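Local structure of fatty acid synthase 1, isoform A (Drosophila melanogaster, 6FN6) at residues 492-497 against 1077-1082; 1008-1013 against 1056-1061. The protein probably catalyses de novo synthesis of long-chain saturated fatty acids from acetyl-CoA and malonyl-CoA with NADPH, this chain carrying its dehydratase, enoylreductase and ketoreductase modifying region. All coordinates share one frame; numbering follows the deposited sequence.

In the fold
The chain passes first through the dehydratase region and then reaches the pseudo-ketoreductase part, where residues 492-497 lead from strand 483-489 into helix 496-504. Contact 1 closes only some 580 residues later, when helix 1072-1090 of the ketoreductase domain comes back to that loop, so it joins the two Rossmann-type halves. Contact 2 falls wholly within this long loop: strand 1005-1011 pairs with strand 1055-1060 across a short excursion that includes helix 1034-1049. Strand 1055-1060 leads on to helix 1072-1090, and the two contacts, with centres about 13 Å apart, meet directly: Asn1078 of contact 1 bonds to Ser1060 and Ser1061 of contact 2, and Met1081 packs on Cys1058.

Contact 1 of 2, residues 492-497 against 1077-1082; sequences ELFGAV and ANSAME
Ser1079 and Gly495 grip each other where helix 1072-1090 of the ketoreductase domain meets the pseudo-ketoreductase part. Gly495 is the N-cap residue of helix 496-504, the helix that follows strand 483-489 in this Rossmann-type half, so the contact joins the side of one helix to the start of another.

The side chain of Ser1079 can be followed outward. Its CB points toward residues 492-497 and lies 3.8 Å from Gly495 O. Beyond it, OG stands anti to the backbone N (chi1 179°), on the side where Gly495 lies. There it donates a hydrogen bond to Gly495 O (2.8 Å), arriving in the carbonyl plane on a lone pair, with a C=O...donor angle of 118°. OG also lies at the edge of the Phe494 ring, near its plane. A second bond runs the other way: Gly495 N donates to the main-chain Ser1079 O at 3.0 Å, from well above that carbonyl plane (54° out of it). Backbone and side chain of one serine thus hold both polar groups of the capping residue.

One helical turn on, the extended side chain of Glu1082 crosses Val497 at about a right angle, its OE1 3.6 Å from Val497 CB. OE1 accepts a hydrogen bond from Gly498 N in the first turn of helix 496-504, a setting in which the helix end would probably stabilise a negative carboxylate. OE2 is held by Gln1099 NE2.

At the other end of the contact Leu493 packs on Ala1080, although the leucine is poorly ordered. Its CB comes within 4.1 Å of Ala1080 CB, while CD2 touches the same methyl at 4.0 Å and lies 3.7 Å from Ala1080 O.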
ATOM      1  N   GLU A 492      46.713 -61.406  17.868  1.00117.34           N
ATOM      2  CA  GLU A 492      45.811 -60.292  18.142  1.00112.67           C
ATOM      3  C   GLU A 492      46.248 -59.055  17.366  1.00103.97           C
ATOM      4  O   GLU A 492      47.394 -58.951  16.928  1.00 95.92           O
ATOM      5  CB  GLU A 492      45.755 -59.982  19.642  1.00116.55           C
ATOM      6  CG  GLU A 492      45.028 -61.028  20.484  1.00118.72           C
ATOM      7  CD  GLU A 492      45.752 -62.359  20.546  1.00120.33           C
ATOM      8  OE1 GLU A 492      46.714 -62.554  19.774  1.00122.20           O
ATOM      9  OE2 GLU A 492      45.355 -63.210  21.369  1.00118.93           O
ATOM     10  N   LEU A 493      45.315 -58.128  17.190  1.00113.42           N
ATOM     11  CA  LEU A 493      45.540 -56.903  16.433  1.00108.73           C
ATOM     12  C   LEU A 493      45.959 -57.228  15.007  1.00 99.14           C
ATOM     13  O   LEU A 493      46.739 -56.497  14.397  1.00100.33           O
ATOM     14  CB  LEU A 493      46.609 -56.031  17.094  1.00116.16           C
ATOM     15  CG  LEU A 493      46.265 -55.406  18.446  1.00122.33           C
ATOM     16  CD1 LEU A 493      47.480 -54.678  18.995  1.00124.40           C
ATOM     17  CD2 LEU A 493      45.069 -54.476  18.347  1.00121.25           C
ATOM     18  N   PHE A 494      45.442 -58.332  14.481  1.00 72.20           N
ATOM     19  CA  PHE A 494      45.568 -58.618  13.062  1.00 65.61           C
ATOM     20  C   PHE A 494      44.247 -59.143  12.529  1.00 53.60           C
ATOM     21  O   PHE A 494      43.995 -60.349  12.541  1.00 54.12           O
ATOM     22  CB  PHE A 494      46.688 -59.625  12.795  1.00 71.99           C
ATOM     23  CG  PHE A 494      48.067 -59.060  12.988  1.00 76.82           C
ATOM     24  CD1 PHE A 494      48.490 -57.957  12.265  1.00 78.09           C
ATOM     25  CD2 PHE A 494      48.944 -59.640  13.887  1.00 77.88           C
ATOM     26  CE1 PHE A 494      49.760 -57.438  12.442  1.00 79.10           C
ATOM     27  CE2 PHE A 494      50.213 -59.127  14.068  1.00 79.12           C
ATOM     28  CZ  PHE A 494      50.622 -58.025  13.345  1.00 79.92           C
ATOM     29  N   GLY A 495      43.393 -58.223  12.095  1.00 36.11           N
ATOM     30  CA  GLY A 495      42.162 -58.586  11.425  1.00 35.14           C
ATOM     31  C   GLY A 495      42.495 -59.110  10.047  1.00 34.73           C
ATOM     32  O   GLY A 495      43.334 -58.535   9.352  1.00 34.74           O
ATOM     33  N   ALA A 496      41.827 -60.183   9.640  1.00 37.29           N
ATOM     34  CA  ALA A 496      42.155 -60.848   8.387  1.00 36.95           C
ATOM     35  C   ALA A 496      41.934 -59.920   7.192  1.00 36.55           C
ATOM     36  O   ALA A 496      42.741 -59.895   6.261  1.00 35.77           O
ATOM     37  CB  ALA A 496      41.330 -62.118   8.234  1.00 37.58           C
ATOM     38  N   VAL A 497      40.845 -59.158   7.224  1.00 34.40           N
ATOM     39  CA  VAL A 497      40.484 -58.290   6.104  1.00 32.66           C
ATOM     40  C   VAL A 497      41.542 -57.213   5.888  1.00 32.97           C
ATOM     41  O   VAL A 497      42.043 -57.036   4.778  1.00 32.35           O
ATOM     42  CB  VAL A 497      39.091 -57.662   6.327  1.00 31.50           C
ATOM     43  CG1 VAL A 497      38.770 -56.622   5.251  1.00 30.94           C
ATOM     44  CG2 VAL A 497      38.024 -58.747   6.348  1.00 31.42           C
ATOM     45  N   ALA A1077      47.074 -50.453  10.668  1.00 51.40           N
ATOM     46  CA  ALA A1077      46.309 -49.780  11.710  1.00 49.19           C
ATOM     47  C   ALA A1077      44.844 -50.182  11.585  1.00 46.99           C
ATOM     48  O   ALA A1077      44.159 -50.392  12.586  1.00 45.65           O
ATOM     49  CB  ALA A1077      46.469 -48.275  11.612  1.00 49.84           C
ATOM     50  N   ASN A1078      44.368 -50.288  10.347  1.00 47.41           N
ATOM     51  CA  ASN A1078      43.010 -50.754  10.091  1.00 47.99           C
ATOM     52  C   ASN A1078      42.838 -52.178  10.604  1.00 45.48           C
ATOM     53  O   ASN A1078      41.909 -52.472  11.355  1.00 44.28           O
ATOM     54  CB  ASN A1078      42.685 -50.698   8.596  1.00 50.98           C
ATOM     55  CG  ASN A1078      42.456 -49.287   8.098  1.00 50.71           C
ATOM     56  OD1 ASN A1078      42.308 -48.355   8.887  1.00 49.54           O
ATOM     57  ND2 ASN A1078      42.428 -49.124   6.781  1.00 49.93           N
ATOM     58  N   SER A1079      43.745 -53.058  10.194  1.00 45.16           N
ATOM     59  CA  SER A1079      43.706 -54.452  10.615  1.00 44.77           C
ATOM     60  C   SER A1079      43.596 -54.549  12.132  1.00 42.51           C
ATOM     61  O   SER A1079      42.814 -55.338  12.659  1.00 41.90           O
ATOM     62  CB  SER A1079      44.951 -55.194  10.127  1.00 45.70           C
ATOM     63  OG  SER A1079      44.935 -56.545  10.557  1.00 46.48           O
ATOM     64  N   ALA A1080      44.383 -53.736  12.824  1.00 37.54           N
ATOM     65  CA  ALA A1080      44.382 -53.717  14.281  1.00 38.24           C
ATOM     66  C   ALA A1080      43.020 -53.288  14.835  1.00 39.17           C
ATOM     67  O   ALA A1080      42.466 -53.945  15.716  1.00 36.16           O
ATOM     68  CB  ALA A1080      45.474 -52.796  14.791  1.00 38.49           C
ATOM     69  N   MET A1081      42.491 -52.180  14.324  1.00 48.61           N
ATOM     70  CA  MET A1081      41.200 -51.668  14.779  1.00 49.18           C
ATOM     71  C   MET A1081      40.082 -52.673  14.514  1.00 46.33           C
ATOM     72  O   MET A1081      39.149 -52.802  15.308  1.00 44.52           O
ATOM     73  CB  MET A1081      40.877 -50.339  14.097  1.00 51.29           C
ATOM     74  CG  MET A1081      41.705 -49.174  14.605  1.00 49.46           C
ATOM     75  SD  MET A1081      41.221 -47.611  13.858  1.00 49.74           S
ATOM     76  CE  MET A1081      42.398 -46.497  14.615  1.00 49.60           C
ATOM     77  N   GLU A1082      40.171 -53.360  13.380  1.00 41.61           N
ATOM     78  CA  GLU A1082      39.219 -54.408  13.033  1.00 41.61           C
ATOM     79  C   GLU A1082      39.187 -55.478  14.115  1.00 40.95           C
ATOM     80  O   GLU A1082      38.122 -55.881  14.581  1.00 40.58           O
ATOM     81  CB  GLU A1082      39.579 -55.043  11.687  1.00 42.03           C
ATOM     82  CG  GLU A1082      39.342 -54.144  10.483  1.00 45.40           C
ATOM     83  CD  GLU A1082      39.950 -54.706   9.211  1.00 48.21           C
ATOM     84  OE1 GLU A1082      40.385 -55.879   9.228  1.00 50.28           O
ATOM     85  OE2 GLU A1082      39.997 -53.974   8.197  1.00 47.99           O
TER

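Contact 2 of 2, residues 1008-1013 against 1056-1061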
ATOM      1  N   ILE A1008      32.343 -43.914  22.543  1.00 32.88           N
ATOM      2  CA  ILE A1008      33.722 -43.542  22.258  1.00 31.25           C
ATOM      3  C   ILE A1008      33.941 -43.647  20.757  1.00 30.61           C
ATOM      4  O   ILE A1008      33.707 -44.695  20.159  1.00 30.57           O
ATOM      5  CB  ILE A1008      34.717 -44.428  23.047  1.00 31.60           C
ATOM      6  CG1 ILE A1008      34.598 -44.140  24.543  1.00 32.16           C
ATOM      7  CG2 ILE A1008      36.160 -44.211  22.563  1.00 31.79           C
ATOM      8  CD1 ILE A1008      35.411 -45.065  25.423  1.00 32.84           C
ATOM      9  N   PHE A1009      34.370 -42.550  20.150  1.00 30.45           N
ATOM     10  CA  PHE A1009      34.610 -42.508  18.714  1.00 34.16           C
ATOM     11  C   PHE A1009      36.082 -42.237  18.428  1.00 34.74           C
ATOM     12  O   PHE A1009      36.633 -41.225  18.856  1.00 34.19           O
ATOM     13  CB  PHE A1009      33.727 -41.445  18.050  1.00 33.14           C
ATOM     14  CG  PHE A1009      32.267 -41.594  18.361  1.00 30.85           C
ATOM     15  CD1 PHE A1009      31.432 -42.305  17.513  1.00 31.43           C
ATOM     16  CD2 PHE A1009      31.726 -41.025  19.500  1.00 30.05           C
ATOM     17  CE1 PHE A1009      30.086 -42.446  17.798  1.00 30.02           C
ATOM     18  CE2 PHE A1009      30.382 -41.165  19.790  1.00 29.69           C
ATOM     19  CZ  PHE A1009      29.562 -41.876  18.938  1.00 29.42           C
ATOM     20  N   ASN A1010      36.716 -43.167  17.721  1.00 37.68           N
ATOM     21  CA  ASN A1010      38.129 -43.056  17.389  1.00 44.69           C
ATOM     22  C   ASN A1010      38.276 -42.599  15.949  1.00 42.85           C
ATOM     23  O   ASN A1010      37.698 -43.193  15.038  1.00 44.15           O
ATOM     24  CB  ASN A1010      38.841 -44.391  17.599  1.00 53.12           C
ATOM     25  CG  ASN A1010      38.775 -44.862  19.034  1.00 57.51           C
ATOM     26  OD1 ASN A1010      37.825 -45.535  19.436  1.00 58.52           O
ATOM     27  ND2 ASN A1010      39.785 -44.503  19.821  1.00 59.33           N
ATOM     28  N   LEU A1011      39.054 -41.541  15.748  1.00 40.40           N
ATOM     29  CA  LEU A1011      39.182 -40.934  14.431  1.00 40.94           C
ATOM     30  C   LEU A1011      40.618 -40.961  13.921  1.00 45.53           C
ATOM     31  O   LEU A1011      41.466 -40.190  14.367  1.00 43.22           O
ATOM     32  CB  LEU A1011      38.660 -39.497  14.474  1.00 38.71           C
ATOM     33  CG  LEU A1011      37.288 -39.350  15.143  1.00 39.72           C
ATOM     34  CD1 LEU A1011      36.834 -37.906  15.170  1.00 41.28           C
ATOM     35  CD2 LEU A1011      36.243 -40.211  14.451  1.00 42.17           C
ATOM     36  N   ALA A1012      40.880 -41.870  12.987  1.00 83.25           N
ATOM     37  CA  ALA A1012      42.147 -41.900  12.267  1.00 86.73           C
ATOM     38  C   ALA A1012      42.009 -41.164  10.937  1.00 90.57           C
ATOM     39  O   ALA A1012      42.957 -41.096  10.155  1.00 85.40           O
ATOM     40  CB  ALA A1012      42.593 -43.335  12.034  1.00 83.87           C
ATOM     41  N   ALA A1013      40.818 -40.631  10.678  1.00 89.17           N
ATOM     42  CA  ALA A1013      40.525 -39.994   9.399  1.00 89.90           C
ATOM     43  C   ALA A1013      41.075 -38.574   9.313  1.00 98.43           C
ATOM     44  O   ALA A1013      41.243 -38.035   8.221  1.00100.47           O
ATOM     45  CB  ALA A1013      39.024 -39.985   9.159  1.00 84.15           C
ATOM     46  N   PHE A1056      31.405 -48.097  20.631  1.00 31.78           N
ATOM     47  CA  PHE A1056      32.852 -48.019  20.522  1.00 31.25           C
ATOM     48  C   PHE A1056      33.176 -48.140  19.044  1.00 31.08           C
ATOM     49  O   PHE A1056      33.262 -49.246  18.506  1.00 31.38           O
ATOM     50  CB  PHE A1056      33.539 -49.123  21.328  1.00 31.83           C
ATOM     51  CG  PHE A1056      35.031 -48.951  21.452  1.00 32.04           C
ATOM     52  CD1 PHE A1056      35.874 -49.335  20.423  1.00 32.10           C
ATOM     53  CD2 PHE A1056      35.591 -48.426  22.605  1.00 32.32           C
ATOM     54  CE1 PHE A1056      37.247 -49.184  20.534  1.00 32.43           C
ATOM     55  CE2 PHE A1056      36.963 -48.275  22.721  1.00 32.64           C
ATOM     56  CZ  PHE A1056      37.790 -48.656  21.683  1.00 32.68           C
ATOM     57  N   ILE A1057      33.333 -46.997  18.386  1.00 30.71           N
ATOM     58  CA  ILE A1057      33.425 -46.956  16.932  1.00 30.63           C
ATOM     59  C   ILE A1057      34.781 -46.412  16.491  1.00 30.79           C
ATOM     60  O   ILE A1057      35.296 -45.458  17.069  1.00 30.72           O
ATOM     61  CB  ILE A1057      32.267 -46.122  16.339  1.00 30.20           C
ATOM     62  CG1 ILE A1057      30.929 -46.725  16.776  1.00 30.22           C
ATOM     63  CG2 ILE A1057      32.370 -46.060  14.815  1.00 30.25           C
ATOM     64  CD1 ILE A1057      29.716 -45.938  16.364  1.00 29.87           C
ATOM     65  N   CYS A1058      35.347 -47.043  15.466  1.00 34.89           N
ATOM     66  CA  CYS A1058      36.614 -46.626  14.880  1.00 36.52           C
ATOM     67  C   CYS A1058      36.428 -46.284  13.402  1.00 39.28           C
ATOM     68  O   CYS A1058      36.069 -47.151  12.607  1.00 45.26           O
ATOM     69  CB  CYS A1058      37.667 -47.730  15.029  1.00 40.85           C
ATOM     70  SG  CYS A1058      37.990 -48.274  16.729  1.00 38.42           S
ATOM     71  N   PHE A1059      36.661 -45.025  13.038  1.00 32.15           N
ATOM     72  CA  PHE A1059      36.549 -44.597  11.641  1.00 33.92           C
ATOM     73  C   PHE A1059      37.899 -44.576  10.927  1.00 37.89           C
ATOM     74  O   PHE A1059      38.934 -44.322  11.543  1.00 42.04           O
ATOM     75  CB  PHE A1059      35.911 -43.207  11.555  1.00 35.96           C
ATOM     76  CG  PHE A1059      34.494 -43.160  12.042  1.00 36.38           C
ATOM     77  CD1 PHE A1059      33.446 -43.439  11.179  1.00 35.25           C
ATOM     78  CD2 PHE A1059      34.206 -42.841  13.356  1.00 35.34           C
ATOM     79  CE1 PHE A1059      32.139 -43.401  11.618  1.00 32.43           C
ATOM     80  CE2 PHE A1059      32.899 -42.801  13.802  1.00 33.76           C
ATOM     81  CZ  PHE A1059      31.864 -43.082  12.932  1.00 31.97           C
ATOM     82  N   SER A1060      37.873 -44.837   9.623  1.00 34.31           N
ATOM     83  CA  SER A1060      39.083 -44.834   8.805  1.00 39.94           C
ATOM     84  C   SER A1060      38.751 -45.087   7.336  1.00 49.35           C
ATOM     85  O   SER A1060      37.605 -45.371   6.990  1.00 47.03           O
ATOM     86  CB  SER A1060      40.074 -45.888   9.303  1.00 37.94           C
ATOM     87  OG  SER A1060      39.465 -47.166   9.364  1.00 37.38           O
ATOM     88  N   SER A1061      39.763 -44.970   6.480  1.00 72.14           N
ATOM     89  CA  SER A1061      39.629 -45.286   5.061  1.00 78.97           C
ATOM     90  C   SER A1061      40.401 -46.565   4.725  1.00 81.96           C
ATOM     91  O   SER A1061      41.268 -46.992   5.486  1.00 83.22           O
ATOM     92  CB  SER A1061      40.129 -44.124   4.201  1.00 81.32           C
ATOM     93  OG  SER A1061      39.949 -44.396   2.823  1.00 83.75           O
TER
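Ile1008 and Phe1056 begin a run of four parallel bridges that continues through Phe1009 with Ile1057, Asn1010 with Cys1058 and Leu1011 with Phe1059; the axes of the two short strand segments are turned 17° from parallel. Main-chain hydrogen bonds fix this register. Ile1057 N donates to Ile1008 O at 2.9 Å, Asn1010 N to Ile1057 O at 2.8 Å, and Phe1059 N to Asn1010 O at 2.9 Å. Just beyond the end of strand 1005-1011, Ala1012 N reaches Phe1059 O in a weak bond of 3.4 Å.

Apolar packing fills the face that carries Phe1009, Ile1057, Leu1011 and Phe1059. The Phe1009 side chain lies beside those of Ile1057 and Phe1059, all directed the same way; its CE1 is 3.8 Å from Ile1057 CD1, and its CD1 meets Phe1059 CE2 edge to edge at 4.0 Å. Leu1011 runs alongside Phe1059 with CD2 3.5 Å from the ring's CD2. Helix 935-946 covers this face through Phe936 and Leu940.

These are neighbouring strands of the Rossmann-type ketoreductase domain, joined by a beta-alpha-beta crossover whose helix, 1034-1049, packs against the other face through Thr1039 and Leu1042. On that face the polar side chain is Asn1010. CG stands anti to the carbonyl carbon, and chi2 of 88° turns OD1 over Phe1056: it sits above one face of the ring, offset toward the rim and 3.8 Å from CZ, with amide and ring planes 45° apart. An alanine here would probably leave that face of Phe1056 without the OD1 over it and Cys1058 SG without its OD1 neighbour. The same ring forms a cation-pi contact with Arg1088, and Cys1058 SG lies beside the CB and OD1 of Asn1010.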